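Local coordinates for protein ATPase associated with various cellular activities, AAA_5 (Staphylothermus marinus, PDB 6N0S) that is the N-terminal EVE-like domain of an McrB restriction protein, related to PUA-like RNA binders, whose AAA part probably binds and hydrolyses ATP, at residues P22-I27 / H59-R64; T30-I35 / R122-S127; D154-I159 / E175-R180. All blocks are in the same frame, centred on the assembly; numbering follows the deposited sequence.

Interaction 1: P22-I27 / H59-R64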
# COMPACT_ATOMS: atom_id res chain seq x y z
N PRO A 22 4.31 6.35 13.02
CA PRO A 22 3.71 6.69 14.33
C PRO A 22 2.41 5.97 14.59
O PRO A 22 1.88 6.05 15.71
CB PRO A 22 3.49 8.19 14.22
CG PRO A 22 3.24 8.41 12.74
CD PRO A 22 4.21 7.47 12.07
N THR A 23 1.85 5.27 13.61
CA THR A 23 0.55 4.62 13.75
C THR A 23 0.39 3.66 12.58
O THR A 23 1.04 3.83 11.56
CB THR A 23 -0.59 5.65 13.72
OG1 THR A 23 -1.84 4.98 13.90
CG2 THR A 23 -0.63 6.39 12.40
N LEU A 24 -0.48 2.66 12.76
CA LEU A 24 -0.95 1.81 11.67
C LEU A 24 -2.40 2.07 11.31
O LEU A 24 -2.95 1.38 10.45
CB LEU A 24 -0.78 0.33 12.03
CG LEU A 24 0.64 -0.09 12.47
CD1 LEU A 24 0.69 -1.55 12.91
CD2 LEU A 24 1.65 0.16 11.39
N ASP A 25 -3.03 3.06 11.96
CA ASP A 25 -4.46 3.31 11.79
C ASP A 25 -4.80 3.77 10.38
O ASP A 25 -5.95 3.61 9.94
CB ASP A 25 -4.92 4.37 12.81
CG ASP A 25 -4.88 3.88 14.25
OD1 ASP A 25 -4.58 2.69 14.48
OD2 ASP A 25 -5.19 4.68 15.17
N HIS A 26 -3.86 4.36 9.67
CA HIS A 26 -4.13 4.80 8.30
C HIS A 26 -4.07 3.67 7.28
O HIS A 26 -4.40 3.89 6.11
CB HIS A 26 -3.11 5.83 7.91
CG HIS A 26 -1.73 5.28 7.87
ND1 HIS A 26 -1.11 4.76 8.99
CD2 HIS A 26 -0.88 5.10 6.84
CE1 HIS A 26 0.09 4.31 8.65
NE2 HIS A 26 0.25 4.51 7.35
N ILE A 27 -3.61 2.49 7.68
CA ILE A 27 -3.37 1.41 6.73
C ILE A 27 -4.71 0.82 6.34
O ILE A 27 -5.53 0.50 7.21
CB ILE A 27 -2.43 0.35 7.31
CG1 ILE A 27 -1.03 0.96 7.45
CG2 ILE A 27 -2.32 -0.88 6.32
CD1 ILE A 27 -0.02 0.08 8.13
N HIS A 59 -2.27 -6.05 3.30
CA HIS A 59 -1.40 -5.04 3.92
C HIS A 59 -0.38 -5.73 4.82
O HIS A 59 -0.74 -6.46 5.75
CB HIS A 59 -2.24 -4.02 4.70
CG HIS A 59 -3.19 -3.25 3.82
ND1 HIS A 59 -2.81 -2.13 3.12
CD2 HIS A 59 -4.48 -3.48 3.49
CE1 HIS A 59 -3.83 -1.69 2.40
NE2 HIS A 59 -4.85 -2.51 2.59
N TYR A 60 0.89 -5.50 4.52
CA TYR A 60 2.01 -6.10 5.22
C TYR A 60 2.80 -5.03 5.97
O TYR A 60 2.99 -3.92 5.46
CB TYR A 60 2.93 -6.82 4.21
CG TYR A 60 4.24 -7.31 4.77
CD1 TYR A 60 4.32 -8.52 5.44
CD2 TYR A 60 5.40 -6.58 4.62
CE1 TYR A 60 5.52 -8.99 5.93
CE2 TYR A 60 6.60 -7.03 5.12
CZ TYR A 60 6.65 -8.23 5.79
OH TYR A 60 7.84 -8.68 6.30
N ILE A 61 3.31 -5.41 7.13
CA ILE A 61 4.04 -4.53 8.02
C ILE A 61 5.43 -5.11 8.18
O ILE A 61 5.57 -6.26 8.60
CB ILE A 61 3.33 -4.44 9.39
CG1 ILE A 61 1.85 -4.09 9.21
CG2 ILE A 61 3.98 -3.45 10.25
CD1 ILE A 61 1.56 -2.73 8.63
N GLY A 62 6.46 -4.33 7.85
CA GLY A 62 7.83 -4.76 8.11
C GLY A 62 8.20 -4.65 9.59
O GLY A 62 7.53 -4.01 10.39
N SER A 63 9.32 -5.28 9.96
CA SER A 63 9.72 -5.33 11.37
C SER A 63 9.93 -3.94 11.96
O SER A 63 9.61 -3.69 13.12
CB SER A 63 10.99 -6.16 11.54
OG SER A 63 11.87 -5.94 10.46
N ARG A 64 10.47 -3.00 11.17
CA ARG A 64 10.67 -1.66 11.69
C ARG A 64 9.37 -0.88 11.83
O ARG A 64 9.37 0.15 12.49
CB ARG A 64 11.64 -0.89 10.79
CG ARG A 64 12.98 -1.56 10.68
CD ARG A 64 14.08 -0.57 10.31
NE ARG A 64 13.69 0.32 9.23
CZ ARG A 64 13.73 0.01 7.94
NH1 ARG A 64 14.12 -1.20 7.56
NH2 ARG A 64 13.38 0.90 7.03
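I27 lies over H59 and I61 of strand 54-61, one branch to each, and so fastens a loop to the mixed sheet at the heart of this EVE-like domain. The loop, which joins strand 12-17 to strand 30-34, makes a type I turn from L24 to I27, closed by the backbone bond from I27 N to L24 O at 3.1 Å. With chi1 at -69°, CG2 of I27 stands anti to the backbone N, while CG1 lies beside that N and carries CD1 off in another direction. The CG2 methyl lies obliquely against H59, 3.5 Å from its ND1 and equally close to its CB. That ring has little freedom to turn: ND1 is hydrogen-bonded to E15, and NE2 to S77, so the methyl packs on an imidazole whose polar atoms are already satisfied. The other branch makes the tightest point, with I27 CD1 only 3.3 Å from I61 CD1, closer than carbons normally sit, so the exact distance deserves some caution. Within the loop, I27 CG1 lies 3.7 Å above the plane of one face of the H26 ring, offset toward the rim, and the same histidine meets Y116 edge-to-face.

Toward the outside the packing slackens. L24, partly exposed, brings one methyl to the strand: its CD2 lies 4.0 Å from I61 CD1, the two side chains crossing at a slant. No hydrogen bond spans the two segments, so their grip here is apolar. On the solvent side D25 is exposed and takes no part in the packing, yet its backbone is fixed by an ST turn, in which D25 N donates to T23 OG1 at 3.0 Å, with an N-H...O angle of 167°.

Interaction 2: T30-I35 / R122-S127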
# COMPACT_ATOMS: atom_id res chain seq x y z
N THR A 30 -5.54 4.19 1.88
CA THR A 30 -5.00 4.61 0.59
C THR A 30 -3.75 3.83 0.28
O THR A 30 -3.18 3.15 1.14
CB THR A 30 -4.65 6.11 0.54
OG1 THR A 30 -3.51 6.36 1.37
CG2 THR A 30 -5.81 6.98 0.98
N LEU A 31 -3.37 3.92 -0.99
CA LEU A 31 -2.05 3.60 -1.51
C LEU A 31 -1.52 4.85 -2.16
O LEU A 31 -2.21 5.47 -2.97
CB LEU A 31 -2.09 2.49 -2.56
CG LEU A 31 -2.80 1.18 -2.19
CD1 LEU A 31 -2.74 0.20 -3.40
CD2 LEU A 31 -2.22 0.52 -0.96
N TRP A 32 -0.29 5.21 -1.84
CA TRP A 32 0.26 6.41 -2.44
C TRP A 32 1.77 6.33 -2.36
O TRP A 32 2.33 5.61 -1.53
CB TRP A 32 -0.29 7.66 -1.73
CG TRP A 32 0.25 7.87 -0.37
CD1 TRP A 32 -0.25 7.39 0.81
CD2 TRP A 32 1.40 8.63 -0.03
NE1 TRP A 32 0.51 7.80 1.86
CE2 TRP A 32 1.54 8.57 1.37
CE3 TRP A 32 2.33 9.36 -0.77
CZ2 TRP A 32 2.57 9.21 2.05
CZ3 TRP A 32 3.36 9.99 -0.11
CH2 TRP A 32 3.47 9.92 1.29
N GLY A 33 2.42 7.08 -3.24
CA GLY A 33 3.87 7.04 -3.31
C GLY A 33 4.35 7.94 -4.42
O GLY A 33 3.57 8.47 -5.22
N MSE A 34 5.66 8.09 -4.48
CA MSE A 34 6.29 8.90 -5.49
C MSE A 34 6.52 8.05 -6.72
O MSE A 34 7.13 7.01 -6.63
CB MSE A 34 7.63 9.45 -4.99
CG MSE A 34 8.35 10.36 -6.00
SE MSE A 34 10.07 11.03 -5.26
CE MSE A 34 9.43 11.69 -3.70
N ILE A 35 6.04 8.55 -7.86
CA ILE A 35 5.96 7.74 -9.06
C ILE A 35 7.35 7.27 -9.47
O ILE A 35 7.58 6.07 -9.62
CB ILE A 35 5.24 8.53 -10.17
CG1 ILE A 35 3.77 8.68 -9.81
CG2 ILE A 35 5.40 7.86 -11.54
CD1 ILE A 35 2.93 9.58 -10.73
N ARG A 122 11.33 12.62 5.87
CA ARG A 122 12.70 12.21 6.15
C ARG A 122 13.24 11.26 5.09
O ARG A 122 14.42 11.29 4.75
CB ARG A 122 12.78 11.51 7.51
CG ARG A 122 12.66 12.39 8.70
CD ARG A 122 12.92 11.59 9.93
NE ARG A 122 14.33 11.19 9.98
CZ ARG A 122 15.32 11.99 10.36
NH1 ARG A 122 15.09 13.25 10.73
NH2 ARG A 122 16.56 11.52 10.36
N ILE A 123 12.38 10.38 4.58
CA ILE A 123 12.83 9.25 3.79
C ILE A 123 12.79 9.52 2.29
O ILE A 123 13.70 9.13 1.56
CB ILE A 123 12.00 8.01 4.19
CG1 ILE A 123 12.43 7.59 5.58
CG2 ILE A 123 12.20 6.84 3.22
CD1 ILE A 123 11.46 6.72 6.24
N ILE A 124 11.74 10.18 1.79
CA ILE A 124 11.59 10.32 0.34
C ILE A 124 12.05 11.67 -0.21
O ILE A 124 12.35 11.75 -1.42
CB ILE A 124 10.15 10.03 -0.12
CG1 ILE A 124 9.14 10.98 0.51
CG2 ILE A 124 9.78 8.59 0.17
CD1 ILE A 124 7.74 10.77 -0.02
N ARG A 125 12.12 12.71 0.61
CA ARG A 125 12.66 14.02 0.22
C ARG A 125 12.14 14.50 -1.13
O ARG A 125 12.89 14.56 -2.10
CB ARG A 125 14.18 13.97 0.23
CG ARG A 125 14.74 13.45 1.56
CD ARG A 125 16.25 13.31 1.57
NE ARG A 125 16.72 12.20 0.74
CZ ARG A 125 16.69 10.92 1.10
NH1 ARG A 125 16.23 10.55 2.29
NH2 ARG A 125 17.13 9.99 0.27
N PRO A 126 10.87 14.88 -1.22
CA PRO A 126 10.34 15.34 -2.50
C PRO A 126 10.97 16.66 -2.93
O PRO A 126 11.46 17.44 -2.12
CB PRO A 126 8.84 15.53 -2.22
CG PRO A 126 8.60 14.83 -0.93
CD PRO A 126 9.86 14.95 -0.16
N SER A 127 10.92 16.89 -4.23
CA SER A 127 11.21 18.17 -4.82
C SER A 127 9.93 18.73 -5.42
O SER A 127 8.92 18.04 -5.52
CB SER A 127 12.29 18.03 -5.89
OG SER A 127 11.76 17.46 -7.08
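The selenomethionine side chain of M34 reaches out from strand 30-34 and sets its terminal methyl into the corner between I124 and P126, where helix 110-124 ends. It leaves the backbone fully extended, with CG and SE both trans, and then bends at chi3 (-52°), which brings CE back to the carbonyl and CB of I124. CE therefore lies 3.7 Å from the carbonyl oxygen of I124 and 4.0 Å from CB of the same residue. On its other contact it meets the proline, 3.9 Å from P126 CA, with the ring carbon CB just beyond.

I124 answers with its CG1 between the backbone N and the carbonyl carbon. From there CD1 can touch the M34 methyl and also approach W32, whose CZ3 is 4.4 Å from I124 CD1, met obliquely. W32 and M34 stand two residues apart on the strand, with G33 between them, and both bear on this helix end. The indole is steadied at its polar atom, NE1 being hydrogen-bonded to Y116 OH from the same helix.

The chain leaves helical geometry at R125, where phi is positive (45°), and P126 follows beside the M34 methyl. R125 itself turns outward and folds back along the helix, its NH1 donating to R122 O at 3.1 Å over a bent angle of 136°.

This is helix-on-sheet packing, the end of helix 110-124 resting on the outermost strand of a small antiparallel sheet; a sulfate, probably from the crystallisation liquor, lies about 4 Å from the nearest atoms of the W32 side chain and may mark a pocket.

Interaction 3: D154-I159 / E175-R180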
# COMPACT_ATOMS: atom_id res chain seq x y z
N ASP A 154 7.33 -20.03 3.13
CA ASP A 154 7.68 -20.96 2.08
C ASP A 154 6.70 -20.89 0.92
O ASP A 154 6.86 -21.63 -0.05
CB ASP A 154 7.78 -22.38 2.64
CG ASP A 154 9.02 -22.57 3.53
OD1 ASP A 154 10.10 -22.08 3.14
OD2 ASP A 154 8.92 -23.17 4.62
N ILE A 155 5.75 -19.97 0.98
CA ILE A 155 4.70 -19.82 -0.02
C ILE A 155 4.91 -18.56 -0.85
O ILE A 155 4.96 -18.61 -2.09
CB ILE A 155 3.32 -19.80 0.66
CG1 ILE A 155 3.01 -21.18 1.22
CG2 ILE A 155 2.24 -19.34 -0.32
CD1 ILE A 155 1.98 -21.16 2.31
N ILE A 156 5.03 -17.42 -0.18
CA ILE A 156 5.36 -16.16 -0.84
C ILE A 156 6.88 -15.97 -0.79
O ILE A 156 7.57 -16.65 -0.04
CB ILE A 156 4.61 -14.96 -0.22
CG1 ILE A 156 4.70 -14.94 1.32
CG2 ILE A 156 3.13 -15.00 -0.62
CD1 ILE A 156 5.95 -14.27 1.91
N SER A 157 7.40 -15.03 -1.58
CA SER A 157 8.84 -14.87 -1.67
C SER A 157 9.22 -13.47 -1.19
O SER A 157 9.37 -12.54 -1.98
CB SER A 157 9.33 -15.13 -3.11
OG SER A 157 10.74 -15.32 -3.05
N HIS A 158 9.42 -13.36 0.11
CA HIS A 158 9.75 -12.09 0.74
C HIS A 158 11.06 -11.51 0.20
O HIS A 158 11.20 -10.29 0.12
CB HIS A 158 9.80 -12.30 2.26
CG HIS A 158 10.24 -11.10 3.04
ND1 HIS A 158 11.56 -10.80 3.27
CD2 HIS A 158 9.52 -10.17 3.73
CE1 HIS A 158 11.65 -9.71 4.00
NE2 HIS A 158 10.43 -9.31 4.30
N ILE A 159 12.01 -12.36 -0.22
CA ILE A 159 13.31 -11.84 -0.64
C ILE A 159 13.17 -10.93 -1.87
O ILE A 159 13.99 -10.03 -2.08
CB ILE A 159 14.29 -13.01 -0.87
CG1 ILE A 159 15.71 -12.50 -1.08
CG2 ILE A 159 13.86 -13.89 -2.05
CD1 ILE A 159 16.21 -11.68 0.05
N GLU A 175 -5.20 -16.56 -1.34
CA GLU A 175 -5.99 -17.53 -0.60
C GLU A 175 -5.22 -18.10 0.57
O GLU A 175 -5.81 -18.37 1.63
CB GLU A 175 -6.45 -18.65 -1.53
CG GLU A 175 -7.46 -18.20 -2.56
CD GLU A 175 -8.28 -19.34 -3.15
OE1 GLU A 175 -7.78 -20.49 -3.20
OE2 GLU A 175 -9.42 -19.07 -3.59
N ALA A 176 -3.91 -18.26 0.43
CA ALA A 176 -3.13 -18.82 1.53
C ALA A 176 -3.11 -17.88 2.74
O ALA A 176 -3.20 -18.33 3.89
CB ALA A 176 -1.71 -19.11 1.07
N ILE A 177 -2.93 -16.58 2.50
CA ILE A 177 -2.88 -15.60 3.57
C ILE A 177 -4.29 -15.33 4.10
O ILE A 177 -4.54 -15.33 5.31
CB ILE A 177 -2.22 -14.30 3.06
CG1 ILE A 177 -0.72 -14.50 2.81
CG2 ILE A 177 -2.43 -13.15 4.05
CD1 ILE A 177 -0.09 -13.34 1.99
N HIS A 178 -5.22 -15.09 3.17
CA HIS A 178 -6.61 -14.89 3.52
C HIS A 178 -7.14 -16.01 4.40
O HIS A 178 -7.89 -15.77 5.34
CB HIS A 178 -7.44 -14.80 2.25
CG HIS A 178 -8.89 -14.48 2.48
ND1 HIS A 178 -9.32 -13.24 2.89
CD2 HIS A 178 -10.00 -15.23 2.31
CE1 HIS A 178 -10.64 -13.24 2.99
NE2 HIS A 178 -11.08 -14.44 2.63
N SER A 179 -6.75 -17.25 4.11
CA SER A 179 -7.28 -18.41 4.82
C SER A 179 -6.66 -18.55 6.20
O SER A 179 -7.06 -19.44 6.96
CB SER A 179 -7.05 -19.69 4.00
OG SER A 179 -5.75 -20.24 4.22
N ARG A 180 -5.70 -17.70 6.53
CA ARG A 180 -5.05 -17.72 7.83
C ARG A 180 -5.56 -16.54 8.66
O ARG A 180 -6.22 -15.61 8.17
CB ARG A 180 -3.53 -17.70 7.66
CG ARG A 180 -2.94 -19.08 7.45
CD ARG A 180 -1.53 -19.05 6.90
NE ARG A 180 -0.94 -20.38 6.77
CZ ARG A 180 -0.87 -21.10 5.65
NH1 ARG A 180 -1.34 -20.66 4.48
NH2 ARG A 180 -0.30 -22.30 5.69
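I155 gives up the most surface here, spreading its two branches over A176 and R180 at the end of helix 171-178. Its CG2 methyl faces the A176 methyl, CG2 to CB 4.2 Å, the alanine offering just that one carbon. The longer branch runs the other way: with chi1 at -69° CG1 lies beside the backbone N, and CD1 ends 4.0 Å from R180 NH1, set obliquely to the guanidinium.

These residues join the loop between strands 138-148 and 166-169 to the helix that follows the second of them, at the margin of the EVE-like domain. Deeper in, I156 CG2 and I177 CD1 approach to a loose 4.5 Å, with Y149 and W161 packing on I156 and Y143 on I177.

R180 comes just after the helix, its chain extended from CG to NE and directed back over the last turn. NH1 donates to A176 O at 3.0 Å, with a fairly straight N-H...O angle of 157°; the oxygen lies near the guanidinium plane, but the donor sits above the carbonyl plane. Replacing R180 with an alanine is likely to leave A176 O without this donor and to take away the contact I155 CD1 makes with the guanidinium. The backbone at this turn is held as well by S179 N to E175 O, 2.9 Å.

Overall arrangement
Interaction 1 is the most buried of the three, lying against the central mixed sheet, whereas interactions 2 and 3 are partly buried and each involves the end of a helix. Interactions 1 and 2 are bound by sequence: 22-27 runs almost directly into 30-35, so one stretch packs first on strand 54-61 and then on helix 110-124. Interaction 3 lies on the other side of the chain's centre from interaction 2, about 27 Å between centres, but meets interaction 1 where Y60 OH packs on H158 NE2. Aliphatic contacts dominate throughout; a hydrogen-bonded histidine joins them in the core, an indole in interaction 2, and an arginine at the more exposed edge of interaction 3, nearest the surface.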